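Tat pathway signal sequence domain protein (Parabacteroides merdae, PDB 4Q9A) probably hydrolyses ester bonds, as expected of a GDSL-like lipase or acylhydrolase of the SGNH hydrolase clan. Local coordinates at residues A[149-154]-A[198-203]; A[185-190]-A[219-224]; A[78-83]-A[125-130]; A[145-150]-A[172-177]. All coordinates share one frame; numbering follows the deposited sequence.

Interaction 1: A[149-154]-A[198-203]; sequences FTLRDG and APARYW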
loop_
_atom_site.group_PDB
_atom_site.type_symbol
_atom_site.label_atom_id
_atom_site.label_comp_id
_atom_site.label_asym_id
_atom_site.label_seq_id
_atom_site.Cartn_x
_atom_site.Cartn_y
_atom_site.Cartn_z
ATOM N N PHE A 149 -0.421 20.115 -5.296
ATOM C CA PHE A 149 -0.486 20.524 -3.888
ATOM C C PHE A 149 0.868 20.787 -3.229
ATOM O O PHE A 149 1.907 20.389 -3.755
ATOM C CB PHE A 149 -1.177 19.388 -3.081
ATOM C CG PHE A 149 -0.456 18.055 -3.205
ATOM C CD1 PHE A 149 0.594 17.729 -2.351
ATOM C CD2 PHE A 149 -0.775 17.163 -4.225
ATOM C CE1 PHE A 149 1.314 16.541 -2.522
ATOM C CE2 PHE A 149 -0.067 15.972 -4.384
ATOM C CZ PHE A 149 0.972 15.666 -3.529
ATOM N N THR A 150 0.825 21.339 -1.997
ATOM C CA THR A 150 1.976 21.594 -1.120
ATOM C C THR A 150 1.577 21.576 0.358
ATOM O O THR A 150 0.465 21.983 0.719
ATOM C CB THR A 150 2.657 22.953 -1.388
ATOM O OG1 THR A 150 1.713 24.002 -1.143
ATOM C CG2 THR A 150 3.302 23.062 -2.774
ATOM N N LEU A 151 2.532 21.181 1.210
ATOM C CA LEU A 151 2.440 21.224 2.655
ATOM C C LEU A 151 3.389 22.383 3.094
ATOM O O LEU A 151 4.606 22.299 2.910
ATOM C CB LEU A 151 2.775 19.849 3.248
ATOM C CG LEU A 151 1.706 18.741 3.007
ATOM C CD1 LEU A 151 1.990 17.926 1.712
ATOM C CD2 LEU A 151 1.611 17.805 4.205
ATOM N N ARG A 152 2.791 23.516 3.532
ATOM C CA ARG A 152 3.445 24.777 3.891
ATOM C C ARG A 152 4.648 24.625 4.839
ATOM O O ARG A 152 5.643 25.370 4.707
ATOM C CB ARG A 152 2.433 25.742 4.515
ATOM C CG ARG A 152 1.464 26.344 3.510
ATOM C CD ARG A 152 0.799 27.613 4.012
ATOM N NE ARG A 152 -0.109 28.183 3.010
ATOM C CZ ARG A 152 -0.353 29.483 2.868
ATOM N NH1 ARG A 152 0.244 30.370 3.657
ATOM N NH2 ARG A 152 -1.191 29.908 1.929
ATOM N N ASP A 153 4.557 23.679 5.799
ATOM C CA ASP A 153 5.652 23.449 6.741
ATOM C C ASP A 153 6.594 22.324 6.270
ATOM O O ASP A 153 7.256 21.673 7.083
ATOM C CB ASP A 153 5.138 23.183 8.165
ATOM C CG ASP A 153 6.086 23.649 9.278
ATOM O OD1 ASP A 153 7.022 24.450 8.982
ATOM O OD2 ASP A 153 5.880 23.239 10.449
ATOM N N GLY A 154 6.696 22.155 4.955
ATOM C CA GLY A 154 7.621 21.208 4.343
ATOM C C GLY A 154 8.981 21.865 4.247
ATOM O O GLY A 154 9.078 23.099 4.336
ATOM N N ALA A 198 -1.666 15.672 12.396
ATOM C CA ALA A 198 -0.221 15.425 12.584
ATOM C C ALA A 198 0.598 16.453 11.763
ATOM O O ALA A 198 0.118 16.886 10.712
ATOM C CB ALA A 198 0.143 13.997 12.170
ATOM N N PRO A 199 1.820 16.860 12.202
ATOM C CA PRO A 199 2.585 17.871 11.434
ATOM C C PRO A 199 2.894 17.479 9.994
ATOM O O PRO A 199 3.025 16.296 9.674
ATOM C CB PRO A 199 3.881 18.029 12.235
ATOM C CG PRO A 199 3.944 16.825 13.115
ATOM C CD PRO A 199 2.533 16.481 13.438
ATOM N N ALA A 200 2.999 18.502 9.124
ATOM C CA ALA A 200 3.257 18.386 7.688
ATOM C C ALA A 200 4.389 17.423 7.348
ATOM O O ALA A 200 4.241 16.622 6.425
ATOM C CB ALA A 200 3.586 19.751 7.127
ATOM N N ARG A 201 5.498 17.460 8.105
ATOM C CA ARG A 201 6.674 16.639 7.812
ATOM C C ARG A 201 6.489 15.139 8.134
ATOM O O ARG A 201 7.344 14.325 7.770
ATOM C CB ARG A 201 7.924 17.238 8.446
ATOM C CG ARG A 201 8.287 18.500 7.680
ATOM C CD ARG A 201 9.662 19.015 7.950
ATOM N NE ARG A 201 9.651 20.473 7.878
ATOM C CZ ARG A 201 10.740 21.225 7.842
ATOM N NH1 ARG A 201 11.943 20.662 7.827
ATOM N NH2 ARG A 201 10.638 22.547 7.802
ATOM N N TYR A 202 5.347 14.780 8.734
ATOM C CA TYR A 202 4.926 13.402 8.949
ATOM C C TYR A 202 4.373 12.882 7.612
ATOM O O TYR A 202 4.657 11.750 7.213
ATOM C CB TYR A 202 3.871 13.330 10.080
ATOM C CG TYR A 202 3.267 11.960 10.290
ATOM C CD1 TYR A 202 3.933 10.990 11.033
ATOM C CD2 TYR A 202 2.019 11.638 9.767
ATOM C CE1 TYR A 202 3.380 9.727 11.236
ATOM C CE2 TYR A 202 1.449 10.384 9.980
ATOM C CZ TYR A 202 2.141 9.425 10.702
ATOM O OH TYR A 202 1.620 8.174 10.909
ATOM N N TRP A 203 3.617 13.741 6.914
ATOM C CA TRP A 203 2.960 13.437 5.651
ATOM C C TRP A 203 3.905 13.546 4.478
ATOM O O TRP A 203 3.817 12.736 3.557
ATOM C CB TRP A 203 1.770 14.387 5.445
ATOM C CG TRP A 203 0.778 14.352 6.567
ATOM C CD1 TRP A 203 0.694 15.217 7.616
ATOM C CD2 TRP A 203 -0.203 13.338 6.802
ATOM N NE1 TRP A 203 -0.321 14.834 8.464
ATOM C CE2 TRP A 203 -0.877 13.672 7.998
ATOM C CE3 TRP A 203 -0.578 12.162 6.119
ATOM C CZ2 TRP A 203 -1.919 12.889 8.516
ATOM C CZ3 TRP A 203 -1.612 11.387 6.638
ATOM C CH2 TRP A 203 -2.273 11.757 7.818
#
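Leu151 packs against Ala200 and Trp203 where the loop after strand 142-146 of this SGNH hydrolase fold makes a type I beta turn, Leu151 to Gly154, beside the short helix 200-203. Leu151 CB meets Ala200 CB at 4.0 Å, and the branch CD2 reaches Trp203 CB at 3.6 Å, the two side chains crossing at about a right angle. A branched aliphatic residue suits this buried place, where Phe191 of helix 187-194 also touches it. Arg152 turns away and makes a cation-pi contact with Tyr163. Asp153 brings CB to within 3.9 Å of Ala200 CB, and the small alanine methyl is thereby touched by both Leu151 and Asp153. The aspartate OD1 stays 4.3 Å from Arg201 NH2, beyond a salt bridge, and any attraction is probably modest. Gly154 closes the turn with a bond from its N to Leu151 O, and its carbonyl carbon lies over one face of the Arg201 guanidinium. At the edge of that group, Arg201 NE donates to Asp153 O at 2.8 Å with an N-H...O angle of 157°.

Interaction 2: A[185-190]-A[219-224]; sequences VPFQSG and ANMWME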
loop_
_atom_site.group_PDB
_atom_site.type_symbol
_atom_site.label_atom_id
_atom_site.label_comp_id
_atom_site.label_asym_id
_atom_site.label_seq_id
_atom_site.Cartn_x
_atom_site.Cartn_y
_atom_site.Cartn_z
ATOM N N VAL A 185 -9.467 15.121 -8.248
ATOM C CA VAL A 185 -9.044 14.678 -6.912
ATOM C C VAL A 185 -8.481 15.927 -6.186
ATOM O O VAL A 185 -7.466 16.480 -6.624
ATOM C CB VAL A 185 -8.067 13.460 -6.897
ATOM C CG1 VAL A 185 -8.048 12.821 -5.514
ATOM C CG2 VAL A 185 -8.440 12.415 -7.943
ATOM N N PRO A 186 -9.177 16.441 -5.136
ATOM C CA PRO A 186 -8.718 17.681 -4.480
ATOM C C PRO A 186 -7.716 17.423 -3.354
ATOM O O PRO A 186 -8.031 17.601 -2.165
ATOM C CB PRO A 186 -10.023 18.292 -3.960
ATOM C CG PRO A 186 -10.927 17.113 -3.725
ATOM C CD PRO A 186 -10.421 15.940 -4.510
ATOM N N PHE A 187 -6.497 17.025 -3.741
ATOM C CA PHE A 187 -5.420 16.670 -2.821
ATOM C C PHE A 187 -5.116 17.749 -1.781
ATOM O O PHE A 187 -4.907 17.396 -0.626
ATOM C CB PHE A 187 -4.148 16.315 -3.585
ATOM C CG PHE A 187 -4.161 14.981 -4.300
ATOM C CD1 PHE A 187 -4.769 13.869 -3.728
ATOM C CD2 PHE A 187 -3.473 14.810 -5.490
ATOM C CE1 PHE A 187 -4.726 12.624 -4.354
ATOM C CE2 PHE A 187 -3.440 13.565 -6.124
ATOM C CZ PHE A 187 -4.062 12.478 -5.548
ATOM N N GLN A 188 -5.146 19.043 -2.153
ATOM C CA GLN A 188 -4.866 20.142 -1.229
ATOM C C GLN A 188 -5.811 20.118 -0.015
ATOM O O GLN A 188 -5.319 20.165 1.113
ATOM C CB GLN A 188 -4.904 21.514 -1.942
ATOM C CG GLN A 188 -4.199 22.656 -1.201
ATOM C CD GLN A 188 -2.708 22.450 -1.023
ATOM O OE1 GLN A 188 -1.884 22.758 -1.902
ATOM N NE2 GLN A 188 -2.329 21.964 0.160
ATOM N N SER A 189 -7.136 19.972 -0.239
ATOM C CA SER A 189 -8.158 19.915 0.821
ATOM C C SER A 189 -7.852 18.812 1.819
ATOM O O SER A 189 -7.976 19.028 3.037
ATOM C CB SER A 189 -9.532 19.672 0.217
ATOM O OG SER A 189 -9.701 20.500 -0.921
ATOM N N GLY A 190 -7.424 17.653 1.287
ATOM C CA GLY A 190 -7.062 16.490 2.083
ATOM C C GLY A 190 -5.857 16.751 2.942
ATOM O O GLY A 190 -5.860 16.423 4.130
ATOM N N ALA A 219 -4.013 8.004 -2.081
ATOM C CA ALA A 219 -4.637 6.795 -2.627
ATOM C C ALA A 219 -6.120 6.739 -2.242
ATOM O O ALA A 219 -6.969 6.531 -3.109
ATOM C CB ALA A 219 -3.914 5.550 -2.124
ATOM N N ASN A 220 -6.425 6.992 -0.956
ATOM C CA ASN A 220 -7.780 6.987 -0.410
ATOM C C ASN A 220 -8.640 8.080 -1.049
ATOM O O ASN A 220 -9.814 7.837 -1.348
ATOM C CB ASN A 220 -7.741 7.162 1.111
ATOM C CG ASN A 220 -7.062 6.052 1.887
ATOM O OD1 ASN A 220 -6.748 4.974 1.363
ATOM N ND2 ASN A 220 -6.849 6.286 3.178
HETATM N N MSE A 221 -8.046 9.272 -1.275
HETATM C CA MSE A 221 -8.720 10.414 -1.904
HETATM C C MSE A 221 -9.130 10.078 -3.342
HETATM O O MSE A 221 -10.270 10.318 -3.752
HETATM C CB MSE A 221 -7.805 11.635 -1.899
HETATM C CG MSE A 221 -7.569 12.211 -0.517
HETATM SE SE MSE A 221 -7.103 14.091 -0.625
HETATM C CE MSE A 221 -8.851 14.751 -1.187
ATOM N N TRP A 222 -8.185 9.501 -4.082
ATOM C CA TRP A 222 -8.332 9.062 -5.452
ATOM C C TRP A 222 -9.426 8.002 -5.551
ATOM O O TRP A 222 -10.302 8.124 -6.409
ATOM C CB TRP A 222 -6.996 8.527 -5.959
ATOM C CG TRP A 222 -6.870 8.462 -7.447
ATOM C CD1 TRP A 222 -6.136 9.293 -8.245
ATOM C CD2 TRP A 222 -7.376 7.423 -8.300
ATOM N NE1 TRP A 222 -6.167 8.850 -9.548
ATOM C CE2 TRP A 222 -6.923 7.702 -9.610
ATOM C CE3 TRP A 222 -8.174 6.279 -8.083
ATOM C CZ2 TRP A 222 -7.270 6.900 -10.701
ATOM C CZ3 TRP A 222 -8.498 5.473 -9.160
ATOM C CH2 TRP A 222 -8.060 5.789 -10.452
HETATM N N MSE A 223 -9.424 6.999 -4.661
HETATM C CA MSE A 223 -10.466 5.972 -4.699
HETATM C C MSE A 223 -11.839 6.600 -4.426
HETATM O O MSE A 223 -12.807 6.250 -5.089
HETATM C CB MSE A 223 -10.161 4.852 -3.707
HETATM C CG MSE A 223 -8.945 4.031 -4.084
HETATM SE SE MSE A 223 -9.118 3.121 -5.785
HETATM C CE MSE A 223 -10.192 1.634 -5.157
ATOM N N GLU A 224 -11.891 7.582 -3.503
ATOM C CA GLU A 224 -13.097 8.315 -3.125
ATOM C C GLU A 224 -13.588 9.232 -4.256
ATOM O O GLU A 224 -14.761 9.152 -4.596
ATOM C CB GLU A 224 -12.855 9.134 -1.859
ATOM C CG GLU A 224 -14.121 9.424 -1.074
ATOM C CD GLU A 224 -13.862 9.893 0.345
ATOM O OE1 GLU A 224 -13.377 9.080 1.168
ATOM O OE2 GLU A 224 -14.156 11.077 0.635
#
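Val185 and Trp222 meet in the tight, buried part of this contact. CG1 of the valine is anti to the backbone N (chi1 -162°) and rests on the backbone of the opposing helix, 3.6 Å from Trp222 N, while also touching Met221 CB. The second methyl, CG2, comes within 3.9 Å of Trp222 CD1, meeting the indole obliquely. A beta-branched residue suits the place because it offers carbon in two directions from one short side chain. An alanine here would lose both methyls and would probably open a gap between the strand end and the helix, with Trp222 CD1 and Met221 CB each short of a packing partner. The indole NE1 has its own partner farther in, a hydrogen bond to Ser100 OG. On one face of the alpha/beta/alpha sandwich of SGNH hydrolases, helix 212-226 packs on the end of edge strand 183-185 and on the first turn of helix 187-194, which Pro186, its N-cap, begins. Met221, modelled as selenomethionine, is wedged between that turn and its own helix. Its chain bends at chi3 (70°), which carries CE back to Pro186, 3.9 Å from the ring atom CD. The selenium lies at the edge of the buried Phe187 ring, 5.2 Å from the centroid, in a Met-aromatic contact. It also sits 3.6 Å from CA of Gly190, where a beta carbon would run into the selenium, so that a glycine suits the place. The loose side belongs to Ser189 and Glu224, both exposed and without a partner across the contact.

Interaction 3: A[78-83]-A[125-130]; sequences NKVYQL and NDLRAL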
loop_
_atom_site.group_PDB
_atom_site.type_symbol
_atom_site.label_atom_id
_atom_site.label_comp_id
_atom_site.label_asym_id
_atom_site.label_seq_id
_atom_site.Cartn_x
_atom_site.Cartn_y
_atom_site.Cartn_z
ATOM N N ASN A 78 9.077 16.391 -14.500
ATOM C CA ASN A 78 8.192 16.692 -15.614
ATOM C C ASN A 78 7.238 17.893 -15.413
ATOM O O ASN A 78 6.668 18.129 -14.343
ATOM C CB ASN A 78 7.383 15.464 -16.012
ATOM C CG ASN A 78 7.910 14.752 -17.226
ATOM O OD1 ASN A 78 7.146 14.126 -17.972
ATOM N ND2 ASN A 78 9.221 14.852 -17.471
ATOM N N LYS A 79 7.090 18.641 -16.504
ATOM C CA LYS A 79 6.176 19.766 -16.641
ATOM C C LYS A 79 5.188 19.378 -17.742
ATOM O O LYS A 79 5.401 18.368 -18.429
ATOM C CB LYS A 79 6.933 21.071 -16.914
ATOM C CG LYS A 79 7.651 21.584 -15.655
ATOM C CD LYS A 79 8.990 22.234 -15.958
ATOM C CE LYS A 79 10.100 21.223 -16.033
ATOM N NZ LYS A 79 10.963 21.432 -17.216
ATOM N N VAL A 80 4.079 20.111 -17.869
ATOM C CA VAL A 80 3.047 19.763 -18.855
ATOM C C VAL A 80 3.655 19.525 -20.276
ATOM O O VAL A 80 3.364 18.489 -20.874
ATOM C CB VAL A 80 1.871 20.754 -18.909
ATOM C CG1 VAL A 80 0.777 20.222 -19.823
ATOM C CG2 VAL A 80 1.298 20.997 -17.523
ATOM N N TYR A 81 4.507 20.441 -20.790
ATOM C CA TYR A 81 5.103 20.257 -22.119
ATOM C C TYR A 81 5.881 18.948 -22.208
ATOM O O TYR A 81 5.856 18.302 -23.255
ATOM C CB TYR A 81 5.993 21.448 -22.518
ATOM C CG TYR A 81 7.392 21.457 -21.937
ATOM C CD1 TYR A 81 7.637 21.954 -20.658
ATOM C CD2 TYR A 81 8.480 21.028 -22.686
ATOM C CE1 TYR A 81 8.927 22.008 -20.137
ATOM C CE2 TYR A 81 9.772 21.058 -22.169
ATOM C CZ TYR A 81 9.994 21.555 -20.897
ATOM O OH TYR A 81 11.279 21.595 -20.409
ATOM N N GLN A 82 6.545 18.552 -21.105
ATOM C CA GLN A 82 7.337 17.329 -21.036
ATOM C C GLN A 82 6.456 16.072 -21.073
ATOM O O GLN A 82 6.935 15.036 -21.532
ATOM C CB GLN A 82 8.250 17.338 -19.819
ATOM C CG GLN A 82 9.536 18.096 -20.108
ATOM C CD GLN A 82 10.253 18.591 -18.884
ATOM O OE1 GLN A 82 9.695 18.691 -17.787
ATOM N NE2 GLN A 82 11.510 18.950 -19.063
ATOM N N LEU A 83 5.173 16.163 -20.653
ATOM C CA LEU A 83 4.220 15.048 -20.769
ATOM C C LEU A 83 3.836 14.895 -22.227
ATOM O O LEU A 83 3.842 13.779 -22.741
ATOM C CB LEU A 83 2.938 15.218 -19.917
ATOM C CG LEU A 83 3.033 15.214 -18.402
ATOM C CD1 LEU A 83 1.655 15.284 -17.803
ATOM C CD2 LEU A 83 3.756 13.991 -17.861
ATOM N N ASN A 125 -2.655 26.778 -20.542
ATOM C CA ASN A 125 -2.773 26.591 -21.986
ATOM C C ASN A 125 -2.243 25.227 -22.436
ATOM O O ASN A 125 -2.901 24.554 -23.230
ATOM C CB ASN A 125 -2.059 27.711 -22.738
ATOM C CG ASN A 125 -2.744 29.042 -22.603
ATOM O OD1 ASN A 125 -3.969 29.157 -22.735
ATOM N ND2 ASN A 125 -1.961 30.075 -22.363
ATOM N N ASP A 126 -1.081 24.822 -21.908
ATOM C CA ASP A 126 -0.432 23.546 -22.227
ATOM C C ASP A 126 -1.282 22.345 -21.789
ATOM O O ASP A 126 -1.395 21.371 -22.555
ATOM C CB ASP A 126 0.971 23.464 -21.607
ATOM C CG ASP A 126 2.060 24.279 -22.309
ATOM O OD1 ASP A 126 1.717 25.129 -23.177
ATOM O OD2 ASP A 126 3.251 24.093 -21.971
ATOM N N LEU A 127 -1.898 22.427 -20.579
ATOM C CA LEU A 127 -2.750 21.365 -20.038
ATOM C C LEU A 127 -4.048 21.255 -20.851
ATOM O O LEU A 127 -4.454 20.142 -21.198
ATOM C CB LEU A 127 -3.032 21.595 -18.543
ATOM C CG LEU A 127 -3.459 20.376 -17.669
ATOM C CD1 LEU A 127 -2.722 19.078 -18.040
ATOM C CD2 LEU A 127 -3.245 20.673 -16.206
ATOM N N ARG A 128 -4.623 22.418 -21.237
ATOM C CA ARG A 128 -5.818 22.484 -22.068
ATOM C C ARG A 128 -5.534 21.721 -23.361
ATOM O O ARG A 128 -6.286 20.810 -23.729
ATOM C CB ARG A 128 -6.232 23.948 -22.350
ATOM C CG ARG A 128 -7.523 24.036 -23.170
ATOM C CD ARG A 128 -8.153 25.421 -23.225
ATOM N NE ARG A 128 -8.483 25.931 -21.892
ATOM C CZ ARG A 128 -7.920 27.003 -21.334
ATOM N NH1 ARG A 128 -7.031 27.727 -22.016
ATOM N NH2 ARG A 128 -8.256 27.374 -20.104
ATOM N N ALA A 129 -4.387 22.054 -23.990
ATOM C CA ALA A 129 -3.897 21.477 -25.233
ATOM C C ALA A 129 -3.699 19.971 -25.092
ATOM O O ALA A 129 -4.157 19.235 -25.975
ATOM C CB ALA A 129 -2.604 22.154 -25.649
ATOM N N LEU A 130 -3.068 19.519 -23.971
ATOM C CA LEU A 130 -2.833 18.094 -23.674
ATOM C C LEU A 130 -4.148 17.312 -23.484
ATOM O O LEU A 130 -4.259 16.174 -23.945
ATOM C CB LEU A 130 -1.945 17.915 -22.430
ATOM C CG LEU A 130 -1.394 16.486 -22.167
ATOM C CD1 LEU A 130 -0.565 15.984 -23.313
ATOM C CD2 LEU A 130 -0.546 16.439 -20.906
#
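Val80, Leu130 and Asp126 bury the most surface where helix 80-84 lies against helix 120-137. Val80 carries the centre with one methyl. CG1, anti to the backbone N (chi1 -173°), reaches the backbone of the longer helix 3.5 Å from Leu127 N, and also lies 3.7 Å from Asp126 CB. So compact a residue lets the backbones come close, with 6.1 Å between Val80 CA and Leu127 CA. Leu130 works one turn further on, its branch CD2 touching Leu83 CB at 3.8 Å; the two leucine side chains cross at about a right angle, and Trp87 lies against Leu130 as well. Asp126 takes the more exposed margin, where its CB covers Val80 and OD2 stands 3.8 Å from Tyr81 CB. The backbone N of Val80 is held from elsewhere, by Asp107 OD2, beside Asn106 of a Gly-Val-Asn-Asp sequence that in SGNH hydrolases usually marks block III. The contact is mostly apolar, with no hydrogen bond between the two segments: methyl groups rest on the helix backbone and on one another, while the carboxylate of Asp126, near the first turn of helix 80-84, would probably gain mild electrostatic favour from the partial positive charge of that helix end.

Interaction 4: A[145-150]-A[172-177]; sequences LCEPFT and SARKLS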
loop_
_atom_site.group_PDB
_atom_site.type_symbol
_atom_site.label_atom_id
_atom_site.label_comp_id
_atom_site.label_asym_id
_atom_site.label_seq_id
_atom_site.Cartn_x
_atom_site.Cartn_y
_atom_site.Cartn_z
ATOM N N LEU A 145 -8.208 13.952 -13.305
ATOM C CA LEU A 145 -7.268 15.058 -13.169
ATOM C C LEU A 145 -7.106 15.359 -11.683
ATOM O O LEU A 145 -8.101 15.576 -10.993
ATOM C CB LEU A 145 -7.727 16.285 -13.970
ATOM C CG LEU A 145 -6.678 17.383 -14.151
ATOM C CD1 LEU A 145 -5.513 16.925 -15.029
ATOM C CD2 LEU A 145 -7.303 18.634 -14.692
ATOM N N CYS A 146 -5.861 15.308 -11.185
ATOM C CA CYS A 146 -5.516 15.508 -9.775
ATOM C C CYS A 146 -5.058 16.942 -9.492
ATOM O O CYS A 146 -4.377 17.567 -10.324
ATOM C CB CYS A 146 -4.444 14.512 -9.356
ATOM S SG CYS A 146 -4.914 12.775 -9.554
ATOM N N GLU A 147 -5.404 17.438 -8.297
ATOM C CA GLU A 147 -5.034 18.781 -7.856
ATOM C C GLU A 147 -3.548 18.825 -7.446
ATOM O O GLU A 147 -3.163 18.098 -6.513
ATOM C CB GLU A 147 -5.935 19.252 -6.675
ATOM C CG GLU A 147 -5.773 20.718 -6.307
ATOM C CD GLU A 147 -6.615 21.229 -5.154
ATOM O OE1 GLU A 147 -6.875 20.454 -4.205
ATOM O OE2 GLU A 147 -6.989 22.424 -5.185
ATOM N N PRO A 148 -2.714 19.700 -8.082
ATOM C CA PRO A 148 -1.321 19.871 -7.602
ATOM C C PRO A 148 -1.359 20.489 -6.190
ATOM O O PRO A 148 -2.295 21.246 -5.892
ATOM C CB PRO A 148 -0.689 20.787 -8.647
ATOM C CG PRO A 148 -1.821 21.517 -9.252
ATOM C CD PRO A 148 -3.039 20.657 -9.160
ATOM N N PHE A 149 -0.421 20.115 -5.296
ATOM C CA PHE A 149 -0.486 20.524 -3.888
ATOM C C PHE A 149 0.868 20.787 -3.229
ATOM O O PHE A 149 1.907 20.389 -3.755
ATOM C CB PHE A 149 -1.177 19.388 -3.081
ATOM C CG PHE A 149 -0.456 18.055 -3.205
ATOM C CD1 PHE A 149 0.594 17.729 -2.351
ATOM C CD2 PHE A 149 -0.775 17.163 -4.225
ATOM C CE1 PHE A 149 1.314 16.541 -2.522
ATOM C CE2 PHE A 149 -0.067 15.972 -4.384
ATOM C CZ PHE A 149 0.972 15.666 -3.529
ATOM N N THR A 150 0.825 21.339 -1.997
ATOM C CA THR A 150 1.976 21.594 -1.120
ATOM C C THR A 150 1.577 21.576 0.358
ATOM O O THR A 150 0.465 21.983 0.719
ATOM C CB THR A 150 2.657 22.953 -1.388
ATOM O OG1 THR A 150 1.713 24.002 -1.143
ATOM C CG2 THR A 150 3.302 23.062 -2.774
ATOM N N SER A 172 -6.447 26.505 -11.960
ATOM C CA SER A 172 -6.380 26.098 -13.351
ATOM C C SER A 172 -6.689 24.624 -13.487
ATOM O O SER A 172 -7.529 24.254 -14.319
ATOM C CB SER A 172 -5.014 26.427 -13.946
ATOM O OG SER A 172 -4.779 27.822 -13.901
ATOM N N ALA A 173 -6.067 23.788 -12.650
ATOM C CA ALA A 173 -6.318 22.346 -12.683
ATOM C C ALA A 173 -7.817 22.074 -12.514
ATOM O O ALA A 173 -8.380 21.310 -13.309
ATOM C CB ALA A 173 -5.518 21.636 -11.604
ATOM N N ARG A 174 -8.478 22.789 -11.557
ATOM C CA ARG A 174 -9.909 22.635 -11.313
ATOM C C ARG A 174 -10.730 23.124 -12.502
ATOM O O ARG A 174 -11.648 22.411 -12.920
ATOM C CB ARG A 174 -10.347 23.356 -10.035
ATOM C CG ARG A 174 -11.802 23.065 -9.661
ATOM C CD ARG A 174 -12.249 23.781 -8.402
ATOM N NE ARG A 174 -11.590 23.265 -7.198
ATOM C CZ ARG A 174 -11.966 22.172 -6.535
ATOM N NH1 ARG A 174 -12.998 21.449 -6.960
ATOM N NH2 ARG A 174 -11.300 21.784 -5.450
ATOM N N LYS A 175 -10.408 24.327 -13.037
ATOM C CA LYS A 175 -11.098 24.966 -14.173
ATOM C C LYS A 175 -11.124 24.029 -15.391
ATOM O O LYS A 175 -12.148 23.930 -16.081
ATOM C CB LYS A 175 -10.393 26.291 -14.531
ATOM C CG LYS A 175 -11.001 27.095 -15.679
ATOM C CD LYS A 175 -10.110 28.300 -16.018
ATOM C CE LYS A 175 -10.611 29.135 -17.172
ATOM N NZ LYS A 175 -9.677 30.254 -17.482
ATOM N N LEU A 176 -10.001 23.318 -15.610
ATOM C CA LEU A 176 -9.852 22.427 -16.733
ATOM C C LEU A 176 -10.592 21.124 -16.506
ATOM O O LEU A 176 -11.144 20.577 -17.465
ATOM C CB LEU A 176 -8.376 22.205 -17.043
ATOM C CG LEU A 176 -7.688 23.434 -17.653
ATOM C CD1 LEU A 176 -6.198 23.340 -17.525
ATOM C CD2 LEU A 176 -8.128 23.675 -19.128
ATOM N N SER A 177 -10.663 20.648 -15.244
ATOM C CA SER A 177 -11.435 19.435 -14.926
ATOM C C SER A 177 -12.919 19.694 -15.254
ATOM O O SER A 177 -13.605 18.791 -15.724
ATOM C CB SER A 177 -11.247 19.010 -13.469
ATOM O OG SER A 177 -12.082 19.746 -12.594
#
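Leu145 reaches from the end of strand 142-146 to helix 167-179, and its atoms can be followed outward in turn. CB stands 4.5 Å from Ser177 CB. CG is set anti to the backbone N (chi1 -167°), which carries the chain onward beside the helix. There the side chain forks: CD1 branches away from the helix, while CD2 lies against the helix backbone, near Ala173 O, 4.0 Å from Ser177 N and 4.4 Å from Leu176 CB. A leucine suits this buried place, since one of its two branches can rest against the helix backbone while the side chain also touches Ile101 of the neighbouring strand. The arrangement belongs to a beta-alpha-beta crossover, with helix 167-179 joining strand 142-146 to its parallel neighbour 183-185, to which Leu145 is bonded through its backbone at Ile183 and Val185. Further along, Pro148 sets CD against Ala173 CB at 3.6 Å, a close approach that the small alanine permits. Ser177, also buried, has OG in the crowded position between the backbone N and the carbonyl carbon (chi1 82°) and gives its proton to Arg174 O at 2.7 Å, so the hydroxyl is satisfied within its own helix. Glu147 has its main partner elsewhere, OE1 accepting from Gln188 N. Its OE2 stands 4.4 Å from Arg174 NH2, beyond a salt bridge, with the arginine at the exposed margin.

From the N terminus, interaction 3 comes first, closing a loop that includes strand 98-102 and bringing helix 80-84 against helix 120-137. It is complete before the others begin. Interactions 4 and 1 start from one stretch and share Phe149 and Thr150: interaction 4 closes the shorter loop, onto helix 167-179, and interaction 1 the longer, onto helix 200-203. Interaction 2 follows interaction 4 in series but crosses interaction 1, since 185-190 lies inside the loop of interaction 1 and 219-224 beyond it. Leu127 packing on Leu176 joins interactions 3 and 4 on one side of the sheet, while Gln188 NE2 bonding Thr150 O ties interaction 2 to the shared stretch on the other.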